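Local coordinates for protein DNA polymerase sliding clamp (Archaeoglobus fulgidus, PDB 1RWZ) that probably serves as a moving platform on DNA, closing as a homotrimeric ring around the duplex and tethering the polymerase and other processing proteins to it, at residues A[123-128]-A[218-223]; A[47-52]-A[232-237]; A[136-141]-A[200-205]; A[128-133]-A[210-215]. One frame throughout, in Å; residues are numbered along the deposited sequence.

Interactions 2 and 4 are pairings of antiparallel strands in one long sheet, but interaction 2 is buried at the junction of the N- and C-terminal domains, whereas interaction 4 lies wholly within the C-terminal domain and is partly buried. Strand 221-227 lies between them in the sheet. Interaction 1 is a surface contact at the start of that strand, where the linker between the domains packs by apolar branches and one water bridge. Interaction 3 is a buried contact of helix 135-146 with segment 200-205, which begins in helix 195-201, held by a lysine on backbone oxygens and by a sulfur-aromatic touch; its Phe138 also rests on strand 210-215 of interaction 4.

Interaction 1 (A[123-128]-A[218-223]); sequences PELELP and NYPVRL
Leu125 sets its forked end over the step between Pro220 and Arg222. One prong, CD2, rests against the proline ring, 4.0 Å from Pro220 CD, while the other, CD1, lies 3.8 Å from Arg222 CG and also meets Arg222 CD. The leucine and the arginine stem run antiparallel past each other, and the fork sits between that aliphatic chain and the proline ring.

Leu127 makes the second bump. Its CG stands anti to the carbonyl carbon (chi1 -55°), and from there the two methyls divide the work. CD2 comes to 3.5 Å from Tyr219 CD1 and also touches the root of that side chain, the two groups crossing obliquely. CD1 turns to the backbone and sits 3.7 Å from Pro220 O. Between the two leucines the chain brings Glu126 O to 3.7 Å from Tyr219 CE1, so that the tyrosine ring is met by Leu127 and a carbonyl together.

At the other end, a water links Leu125 O to Arg222 NH1, lying 2.8 Å from NH1 in the plane of the guanidinium. The stronger partner of Arg222 is Glu235, which forms a salt bridge to NE.

Segment 123-128 closes the connector between the two domains, which in PCNA clamps runs over the outer surface and borders the groove where PIP-box partners dock. Methyls, a proline ring and a single water bridge, with no direct polar bond, imply that the connector is seated here mainly by shape and apolar contact.

Interaction 2 (A[47-52]-A[232-237]); sequences VIVDIP and AKVEYI
Ile48 and Glu235 project together from the face of the sheet that also carries Asp50 and Lys233. The CD1 tip of Ile48 is 4.0 Å from Glu235 CD and, two residues further along the partner strand, 3.8 Å from Ile237 CD1. Beneath it the backbones of this pair exchange two bonds, Ile48 N to Glu235 O at 2.8 Å and Glu235 N to Ile48 O at 2.9 Å.

Val47 works on the opposite face, together with Val49, Val234 and Tyr236. Its CG2 is anti to the backbone N and reaches 3.5 Å from Tyr236 CE2, the valine and the tyrosine lying alongside each other; the same methyl also meets Val234 CG1. The far side of this layer is covered by helix 8-19: Tyr236 OH bonds to Ala17 O, and Val49 touches Val14 and Ile18.

Lys233, third in buried area, contributes its root. Its CB lies 3.8 Å from Asp50 O, while a second pair of backbone bonds ties Lys233 to Asp50; beyond CB the lysine turns from the partner strand.

These strands, from the N-terminal and C-terminal domains, fuse the two into one continuous antiparallel sheet. Asp50 OD2 hydrogen-bonds His35 ND1, and Glu235 OE1 forms a salt bridge with Arg222 NE, both within the chain. Four backbone hydrogen bonds join the strands; the Val47 face is largely apolar, and the other mixes Ile48 and Ile237 with charged residues. This chemistry is consistent with a domain junction held mainly by regular strand pairing and apolar packing.

Interaction 3 (A[136-141]-A[200-205]); sequences GEFKKA and EFCKVA
Segment 136-141, in helix 135-146, passes segment 200-205 with Lys139 CA 5.7 Å from Cys202 CA, the nearest pair of CA atoms. Segment 200-205 begins within helix 195-201, and further on Ala205 N bonds to Cys202 O. Two carbonyls, those of Cys202 and Ala205, are within reach of the lysine from the neighbouring helix.

Lys139 reaches across fully extended. With CG anti to the backbone N (chi1 -176°), its CG lies 3.7 Å from Cys202 CB, and the chain continues to NZ. The ammonium is 3.0 Å from Ala205 O, approaching almost head-on (C=O...N 170°), and 3.1 Å from Cys202 O. Lys139 NZ and Ala205 N reach the Cys202 oxygen from opposite faces of its carbonyl plane. A water also joins Lys139 NZ to Lys203 O, giving the ammonium three oxygens. Two carbonyl oxygens and a water round it would be expected to favour its charged form.

Helices 135-146 and 195-201 belong to the helical layer of the C-terminal domain; in sliding clamps such helices line the central hole. Next to the lysine, Cys202 SG makes a sulfur-aromatic contact with Phe138, 3.5 Å from its CD2 and oblique to the ring. Phe138 also packs on Leu211 and Ile213 of the sheet. Lys203 NZ forms a salt bridge with Glu200 OE1. Glu137 packs on Ser103 of a neighbouring subunit.

Interaction 4 (A[128-133]-A[210-215]); sequences PAKIVM and LLTIHL
Ile131 and Ile213 exchange backbone bonds, Ile131 N to Ile213 O at 2.9 Å, and their branches meet on one face. The pairs Ala129 with Leu215 and Met133 with Leu211 do the same, giving six backbone bonds. On this face Met133 SD comes to 4.2 Å from Ile213 CD1. The other face carries Lys130, Val132, Thr212 and His214. There Val132 CG1, anti to the backbone N (chi1 -178°), touches Leu210 CD1 at 3.6 Å, while Val132 CG2 lies beside Thr212. Lys130 runs extended next to His214, with its CE 3.9 Å from Thr212 CG2.

Two antiparallel strands of the C-terminal domain's part of the long sheet are joined here, and strand 129-134 runs straight into helix 135-146. A water sits between Ala129 O and His214 ND1, 2.9 Å from the ring nitrogen and in its plane.

Further out, on the side of strand 129-134 away from 210-215, Asn185 bonds through ND2 to Pro128 O and through OD1 to Lys130 N. On the far side of strand 210-215, strand 221-227 pairs with Thr212 through Val224. Ala189 packs against Ala129 and Leu215, and Phe138 of the adjoining helix against Met133.

Interaction 1 (A[123-128]-A[218-223])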
# COMPACT_ATOMS: atom_id res chain seq x y z
N PRO A 123 -23.80 -21.18 22.88
CA PRO A 123 -23.36 -22.25 23.78
C PRO A 123 -23.06 -21.75 25.19
O PRO A 123 -22.39 -20.73 25.36
CB PRO A 123 -22.13 -22.81 23.07
CG PRO A 123 -21.56 -21.59 22.41
CD PRO A 123 -22.79 -20.93 21.83
N GLU A 124 -23.55 -22.46 26.20
CA GLU A 124 -23.31 -22.08 27.59
C GLU A 124 -22.01 -22.72 28.05
O GLU A 124 -21.99 -23.60 28.90
CB GLU A 124 -24.46 -22.55 28.49
CG GLU A 124 -25.78 -21.84 28.23
CD GLU A 124 -26.86 -22.24 29.21
OE1 GLU A 124 -27.20 -23.45 29.26
OE2 GLU A 124 -27.38 -21.36 29.93
N LEU A 125 -20.91 -22.24 27.46
CA LEU A 125 -19.58 -22.74 27.78
C LEU A 125 -19.13 -22.41 29.19
O LEU A 125 -19.19 -21.27 29.63
CB LEU A 125 -18.58 -22.18 26.76
CG LEU A 125 -18.78 -22.68 25.33
CD1 LEU A 125 -17.92 -21.87 24.37
CD2 LEU A 125 -18.44 -24.16 25.26
N GLU A 126 -18.67 -23.44 29.90
CA GLU A 126 -18.18 -23.29 31.26
C GLU A 126 -16.66 -23.38 31.16
O GLU A 126 -16.11 -24.47 31.04
CB GLU A 126 -18.71 -24.43 32.14
CG GLU A 126 -18.33 -24.32 33.61
CD GLU A 126 -19.11 -23.24 34.33
OE1 GLU A 126 -18.83 -23.01 35.53
OE2 GLU A 126 -20.01 -22.63 33.71
N LEU A 127 -15.98 -22.23 31.21
CA LEU A 127 -14.53 -22.20 31.08
C LEU A 127 -13.81 -21.64 32.31
O LEU A 127 -14.14 -20.57 32.81
CB LEU A 127 -14.14 -21.42 29.83
CG LEU A 127 -14.81 -21.97 28.56
CD1 LEU A 127 -14.34 -21.20 27.35
CD2 LEU A 127 -14.48 -23.45 28.41
N PRO A 128 -12.78 -22.36 32.78
CA PRO A 128 -11.96 -22.01 33.95
C PRO A 128 -10.94 -20.88 33.82
O PRO A 128 -10.61 -20.24 34.81
CB PRO A 128 -11.29 -23.34 34.30
CG PRO A 128 -11.04 -23.93 32.95
CD PRO A 128 -12.36 -23.67 32.24
N ASN A 218 -9.83 -28.74 25.66
CA ASN A 218 -10.51 -29.47 24.60
C ASN A 218 -11.93 -28.94 24.43
O ASN A 218 -12.87 -29.67 24.13
CB ASN A 218 -10.52 -30.97 24.88
CG ASN A 218 -9.12 -31.56 24.86
OD1 ASN A 218 -8.35 -31.33 23.93
ND2 ASN A 218 -8.79 -32.33 25.89
N TYR A 219 -12.06 -27.63 24.63
CA TYR A 219 -13.33 -26.91 24.54
C TYR A 219 -13.15 -25.75 23.57
O TYR A 219 -12.03 -25.28 23.37
CB TYR A 219 -13.67 -26.30 25.91
CG TYR A 219 -14.75 -26.98 26.70
CD1 TYR A 219 -14.75 -26.91 28.09
CD2 TYR A 219 -15.80 -27.66 26.08
CE1 TYR A 219 -15.77 -27.49 28.85
CE2 TYR A 219 -16.82 -28.25 26.82
CZ TYR A 219 -16.79 -28.16 28.20
OH TYR A 219 -17.79 -28.76 28.95
N PRO A 220 -14.25 -25.26 22.97
CA PRO A 220 -14.10 -24.13 22.04
C PRO A 220 -13.60 -22.94 22.85
O PRO A 220 -13.89 -22.82 24.04
CB PRO A 220 -15.53 -23.90 21.55
CG PRO A 220 -16.17 -25.27 21.66
CD PRO A 220 -15.63 -25.78 22.98
N VAL A 221 -12.84 -22.06 22.21
CA VAL A 221 -12.35 -20.88 22.91
C VAL A 221 -13.27 -19.71 22.58
O VAL A 221 -13.82 -19.63 21.48
CB VAL A 221 -10.89 -20.54 22.49
CG1 VAL A 221 -10.81 -20.28 20.98
CG2 VAL A 221 -10.38 -19.33 23.27
N ARG A 222 -13.48 -18.83 23.56
CA ARG A 222 -14.30 -17.64 23.35
C ARG A 222 -13.34 -16.46 23.31
O ARG A 222 -12.54 -16.27 24.23
CB ARG A 222 -15.29 -17.41 24.50
CG ARG A 222 -16.41 -18.43 24.65
CD ARG A 222 -17.28 -18.07 25.86
NE ARG A 222 -17.86 -16.73 25.73
CZ ARG A 222 -18.23 -15.96 26.74
NH1 ARG A 222 -18.09 -16.38 28.00
NH2 ARG A 222 -18.74 -14.75 26.51
N LEU A 223 -13.41 -15.68 22.23
CA LEU A 223 -12.56 -14.51 22.06
C LEU A 223 -13.48 -13.30 22.00
O LEU A 223 -14.09 -13.02 20.97
CB LEU A 223 -11.76 -14.63 20.76
CG LEU A 223 -10.86 -15.87 20.70
CD1 LEU A 223 -10.28 -16.04 19.31
CD2 LEU A 223 -9.74 -15.75 21.74
O HOH W 1 -17.40 -18.84 29.04

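Interaction 2 (A[47-52]-A[232-237])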
# COMPACT_ATOMS: atom_id res chain seq x y z
N VAL A 47 -19.86 -16.19 15.36
CA VAL A 47 -19.62 -14.79 15.68
C VAL A 47 -20.88 -14.25 16.35
O VAL A 47 -22.00 -14.55 15.93
CB VAL A 47 -19.27 -13.95 14.43
CG1 VAL A 47 -20.42 -13.95 13.44
CG2 VAL A 47 -18.90 -12.52 14.85
N ILE A 48 -20.69 -13.47 17.41
CA ILE A 48 -21.80 -12.88 18.13
C ILE A 48 -21.48 -11.40 18.26
O ILE A 48 -20.47 -11.04 18.87
CB ILE A 48 -21.93 -13.47 19.54
CG1 ILE A 48 -22.00 -15.00 19.47
CG2 ILE A 48 -23.16 -12.90 20.23
CD1 ILE A 48 -21.79 -15.69 20.82
N VAL A 49 -22.33 -10.56 17.67
CA VAL A 49 -22.13 -9.12 17.69
C VAL A 49 -23.19 -8.41 18.53
O VAL A 49 -24.39 -8.67 18.39
CB VAL A 49 -22.18 -8.52 16.26
CG1 VAL A 49 -22.11 -6.99 16.33
CG2 VAL A 49 -21.04 -9.06 15.42
N ASP A 50 -22.74 -7.51 19.39
CA ASP A 50 -23.63 -6.73 20.22
C ASP A 50 -23.20 -5.28 20.22
O ASP A 50 -22.05 -4.97 20.55
CB ASP A 50 -23.64 -7.25 21.67
CG ASP A 50 -24.45 -8.52 21.84
OD1 ASP A 50 -23.84 -9.59 22.04
OD2 ASP A 50 -25.70 -8.44 21.78
N ILE A 51 -24.10 -4.39 19.83
CA ILE A 51 -23.83 -2.96 19.85
C ILE A 51 -24.90 -2.34 20.75
O ILE A 51 -26.04 -2.15 20.33
CB ILE A 51 -23.94 -2.29 18.46
CG1 ILE A 51 -23.07 -3.02 17.44
CG2 ILE A 51 -23.48 -0.83 18.57
CD1 ILE A 51 -23.13 -2.39 16.04
N PRO A 52 -24.55 -2.03 22.00
CA PRO A 52 -25.51 -1.43 22.94
C PRO A 52 -26.07 -0.14 22.36
O PRO A 52 -25.37 0.58 21.65
CB PRO A 52 -24.66 -1.18 24.19
CG PRO A 52 -23.59 -2.23 24.10
CD PRO A 52 -23.23 -2.21 22.64
N ALA A 232 -18.41 -1.59 20.26
CA ALA A 232 -18.96 -2.88 19.86
C ALA A 232 -18.31 -4.06 20.53
O ALA A 232 -17.11 -4.05 20.82
CB ALA A 232 -18.84 -3.03 18.34
N LYS A 233 -19.11 -5.08 20.79
CA LYS A 233 -18.60 -6.31 21.37
C LYS A 233 -18.73 -7.33 20.24
O LYS A 233 -19.82 -7.54 19.70
CB LYS A 233 -19.43 -6.75 22.57
CG LYS A 233 -18.97 -8.08 23.15
CD LYS A 233 -19.57 -8.36 24.52
CE LYS A 233 -18.95 -7.47 25.58
NZ LYS A 233 -19.40 -7.82 26.96
N VAL A 234 -17.61 -7.91 19.86
CA VAL A 234 -17.59 -8.91 18.80
C VAL A 234 -16.91 -10.14 19.37
O VAL A 234 -15.71 -10.14 19.62
CB VAL A 234 -16.81 -8.41 17.56
CG1 VAL A 234 -16.72 -9.52 16.52
CG2 VAL A 234 -17.52 -7.19 16.98
N GLU A 235 -17.71 -11.17 19.61
CA GLU A 235 -17.18 -12.41 20.15
C GLU A 235 -17.13 -13.48 19.08
O GLU A 235 -18.10 -13.70 18.35
CB GLU A 235 -18.06 -12.91 21.30
CG GLU A 235 -17.67 -14.31 21.78
CD GLU A 235 -18.49 -14.80 22.97
OE1 GLU A 235 -18.37 -16.00 23.32
OE2 GLU A 235 -19.25 -14.01 23.55
N TYR A 236 -15.97 -14.12 18.97
CA TYR A 236 -15.77 -15.22 18.03
C TYR A 236 -15.56 -16.45 18.89
O TYR A 236 -14.88 -16.40 19.92
CB TYR A 236 -14.53 -15.00 17.16
CG TYR A 236 -14.72 -14.05 16.00
CD1 TYR A 236 -13.99 -12.86 15.92
CD2 TYR A 236 -15.57 -14.36 14.94
CE1 TYR A 236 -14.11 -12.01 14.82
CE2 TYR A 236 -15.70 -13.52 13.84
CZ TYR A 236 -14.97 -12.35 13.78
OH TYR A 236 -15.07 -11.54 12.67
N ILE A 237 -16.17 -17.56 18.49
CA ILE A 237 -16.02 -18.82 19.21
C ILE A 237 -15.46 -19.78 18.18
O ILE A 237 -15.99 -19.88 17.07
CB ILE A 237 -17.37 -19.33 19.75
CG1 ILE A 237 -17.97 -18.30 20.71
CG2 ILE A 237 -17.17 -20.67 20.47
CD1 ILE A 237 -19.35 -18.63 21.23

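Interaction 3 (A[136-141]-A[200-205])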
# COMPACT_ATOMS: atom_id res chain seq x y z
N GLY A 136 -4.22 -6.11 19.93
CA GLY A 136 -3.13 -5.93 19.00
C GLY A 136 -1.97 -6.86 19.31
O GLY A 136 -1.31 -7.39 18.41
N GLU A 137 -1.71 -7.05 20.60
CA GLU A 137 -0.64 -7.93 21.05
C GLU A 137 -0.99 -9.37 20.68
O GLU A 137 -0.13 -10.13 20.24
CB GLU A 137 -0.47 -7.80 22.57
CG GLU A 137 0.68 -8.61 23.14
CD GLU A 137 2.05 -8.14 22.66
OE1 GLU A 137 2.13 -7.13 21.92
OE2 GLU A 137 3.05 -8.78 23.04
N PHE A 138 -2.26 -9.73 20.86
CA PHE A 138 -2.74 -11.07 20.53
C PHE A 138 -2.57 -11.28 19.03
O PHE A 138 -2.08 -12.32 18.58
CB PHE A 138 -4.21 -11.20 20.92
CG PHE A 138 -4.83 -12.53 20.56
CD1 PHE A 138 -4.57 -13.67 21.31
CD2 PHE A 138 -5.70 -12.63 19.48
CE1 PHE A 138 -5.17 -14.89 20.99
CE2 PHE A 138 -6.31 -13.84 19.15
CZ PHE A 138 -6.04 -14.98 19.91
N LYS A 139 -2.98 -10.28 18.26
CA LYS A 139 -2.89 -10.33 16.80
C LYS A 139 -1.46 -10.60 16.35
O LYS A 139 -1.23 -11.37 15.43
CB LYS A 139 -3.41 -9.01 16.22
CG LYS A 139 -3.48 -8.93 14.70
CD LYS A 139 -4.26 -7.70 14.27
CE LYS A 139 -4.38 -7.59 12.76
NZ LYS A 139 -5.34 -6.51 12.37
N LYS A 140 -0.50 -9.95 17.01
CA LYS A 140 0.91 -10.14 16.68
C LYS A 140 1.36 -11.55 17.02
O LYS A 140 2.16 -12.15 16.29
CB LYS A 140 1.77 -9.13 17.44
CG LYS A 140 1.63 -7.69 16.96
CD LYS A 140 2.36 -6.74 17.90
CE LYS A 140 2.25 -5.30 17.45
NZ LYS A 140 2.96 -5.07 16.16
N ALA A 141 0.86 -12.09 18.12
CA ALA A 141 1.22 -13.44 18.54
C ALA A 141 0.75 -14.44 17.49
O ALA A 141 1.48 -15.35 17.10
CB ALA A 141 0.59 -13.76 19.89
N GLU A 200 -7.97 -14.75 10.85
CA GLU A 200 -9.11 -14.07 10.25
C GLU A 200 -9.86 -13.23 11.29
O GLU A 200 -10.25 -12.09 11.02
CB GLU A 200 -10.07 -15.09 9.62
CG GLU A 200 -11.18 -14.50 8.76
CD GLU A 200 -10.66 -13.73 7.57
OE1 GLU A 200 -9.63 -14.13 6.99
OE2 GLU A 200 -11.29 -12.71 7.19
N PHE A 201 -10.04 -13.79 12.48
CA PHE A 201 -10.72 -13.09 13.57
C PHE A 201 -10.05 -11.75 13.87
O PHE A 201 -10.71 -10.73 14.02
CB PHE A 201 -10.67 -13.91 14.87
CG PHE A 201 -11.40 -15.22 14.82
CD1 PHE A 201 -11.14 -16.20 15.77
CD2 PHE A 201 -12.37 -15.47 13.85
CE1 PHE A 201 -11.83 -17.42 15.77
CE2 PHE A 201 -13.07 -16.69 13.84
CZ PHE A 201 -12.79 -17.66 14.80
N CYS A 202 -8.72 -11.77 13.97
CA CYS A 202 -7.95 -10.58 14.29
C CYS A 202 -7.94 -9.46 13.26
O CYS A 202 -7.48 -8.36 13.55
CB CYS A 202 -6.50 -10.98 14.61
SG CYS A 202 -6.34 -11.98 16.10
N LYS A 203 -8.46 -9.73 12.07
CA LYS A 203 -8.48 -8.70 11.03
C LYS A 203 -9.32 -7.47 11.37
O LYS A 203 -9.12 -6.40 10.79
CB LYS A 203 -8.92 -9.30 9.70
CG LYS A 203 -7.84 -10.16 9.07
CD LYS A 203 -8.29 -10.76 7.75
CE LYS A 203 -7.17 -11.59 7.15
NZ LYS A 203 -7.58 -12.26 5.88
N VAL A 204 -10.26 -7.61 12.30
CA VAL A 204 -11.11 -6.48 12.68
C VAL A 204 -10.63 -5.82 13.97
O VAL A 204 -11.25 -4.87 14.45
CB VAL A 204 -12.59 -6.90 12.87
CG1 VAL A 204 -13.16 -7.40 11.54
CG2 VAL A 204 -12.70 -7.97 13.94
N ALA A 205 -9.53 -6.31 14.52
CA ALA A 205 -8.99 -5.78 15.77
C ALA A 205 -7.60 -5.17 15.62
O ALA A 205 -6.90 -5.42 14.64
CB ALA A 205 -8.96 -6.87 16.83
O HOH W 2 -6.80 -5.96 9.65

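Interaction 4 (A[128-133]-A[210-215])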
# COMPACT_ATOMS: atom_id res chain seq x y z
N PRO A 128 -12.78 -22.36 32.78
CA PRO A 128 -11.96 -22.01 33.95
C PRO A 128 -10.94 -20.88 33.82
O PRO A 128 -10.61 -20.24 34.81
CB PRO A 128 -11.29 -23.34 34.30
CG PRO A 128 -11.04 -23.93 32.95
CD PRO A 128 -12.36 -23.67 32.24
N ALA A 129 -10.44 -20.64 32.62
CA ALA A 129 -9.43 -19.60 32.42
C ALA A 129 -9.97 -18.34 31.76
O ALA A 129 -10.69 -18.41 30.76
CB ALA A 129 -8.27 -20.15 31.61
N LYS A 130 -9.61 -17.19 32.32
CA LYS A 130 -10.04 -15.90 31.78
C LYS A 130 -8.79 -15.04 31.65
O LYS A 130 -8.11 -14.78 32.64
CB LYS A 130 -11.05 -15.23 32.71
CG LYS A 130 -11.57 -13.91 32.16
CD LYS A 130 -12.51 -13.23 33.14
CE LYS A 130 -12.94 -11.87 32.62
NZ LYS A 130 -13.82 -11.17 33.59
N ILE A 131 -8.52 -14.59 30.43
CA ILE A 131 -7.34 -13.79 30.14
C ILE A 131 -7.75 -12.51 29.43
O ILE A 131 -8.42 -12.56 28.41
CB ILE A 131 -6.36 -14.57 29.22
CG1 ILE A 131 -6.03 -15.94 29.83
CG2 ILE A 131 -5.08 -13.78 29.03
CD1 ILE A 131 -6.76 -17.09 29.16
N VAL A 132 -7.34 -11.36 29.97
CA VAL A 132 -7.66 -10.08 29.35
C VAL A 132 -6.35 -9.42 28.92
O VAL A 132 -5.42 -9.26 29.72
CB VAL A 132 -8.42 -9.15 30.32
CG1 VAL A 132 -8.79 -7.84 29.61
CG2 VAL A 132 -9.68 -9.84 30.81
N MET A 133 -6.28 -9.05 27.64
CA MET A 133 -5.07 -8.44 27.08
C MET A 133 -5.41 -7.50 25.94
O MET A 133 -6.58 -7.31 25.60
CB MET A 133 -4.13 -9.54 26.56
CG MET A 133 -4.74 -10.38 25.44
SD MET A 133 -3.70 -11.77 24.93
CE MET A 133 -2.32 -10.89 24.26
N LEU A 210 -9.70 -4.15 23.37
CA LEU A 210 -9.58 -5.11 24.46
C LEU A 210 -10.00 -6.50 23.99
O LEU A 210 -10.92 -6.65 23.19
CB LEU A 210 -10.47 -4.70 25.64
CG LEU A 210 -10.19 -5.40 26.97
CD1 LEU A 210 -8.85 -4.91 27.53
CD2 LEU A 210 -11.31 -5.12 27.97
N LEU A 211 -9.30 -7.51 24.49
CA LEU A 211 -9.63 -8.90 24.16
C LEU A 211 -9.70 -9.69 25.44
O LEU A 211 -8.79 -9.65 26.26
CB LEU A 211 -8.57 -9.52 23.25
CG LEU A 211 -8.67 -11.05 23.10
CD1 LEU A 211 -10.01 -11.44 22.45
CD2 LEU A 211 -7.51 -11.55 22.28
N THR A 212 -10.81 -10.40 25.63
CA THR A 212 -10.99 -11.24 26.80
C THR A 212 -11.10 -12.65 26.25
O THR A 212 -11.98 -12.94 25.43
CB THR A 212 -12.28 -10.90 27.56
OG1 THR A 212 -12.21 -9.56 28.05
CG2 THR A 212 -12.48 -11.87 28.74
N ILE A 213 -10.20 -13.52 26.70
CA ILE A 213 -10.20 -14.90 26.25
C ILE A 213 -10.76 -15.79 27.34
O ILE A 213 -10.32 -15.70 28.49
CB ILE A 213 -8.77 -15.38 25.94
CG1 ILE A 213 -8.11 -14.46 24.92
CG2 ILE A 213 -8.79 -16.83 25.45
CD1 ILE A 213 -6.62 -14.74 24.71
N HIS A 214 -11.72 -16.64 26.99
CA HIS A 214 -12.30 -17.60 27.93
C HIS A 214 -11.80 -18.94 27.39
O HIS A 214 -12.12 -19.31 26.26
CB HIS A 214 -13.83 -17.53 27.91
CG HIS A 214 -14.37 -16.21 28.36
ND1 HIS A 214 -14.48 -15.86 29.69
CD2 HIS A 214 -14.80 -15.13 27.66
CE1 HIS A 214 -14.96 -14.63 29.79
NE2 HIS A 214 -15.15 -14.17 28.57
N LEU A 215 -11.00 -19.64 28.19
CA LEU A 215 -10.38 -20.88 27.75
C LEU A 215 -10.59 -22.10 28.64
O LEU A 215 -10.54 -22.00 29.87
CB LEU A 215 -8.88 -20.63 27.58
CG LEU A 215 -7.93 -21.73 27.08
CD1 LEU A 215 -8.19 -21.99 25.60
CD2 LEU A 215 -6.49 -21.27 27.28
O HOH W 3 -13.56 -17.73 31.66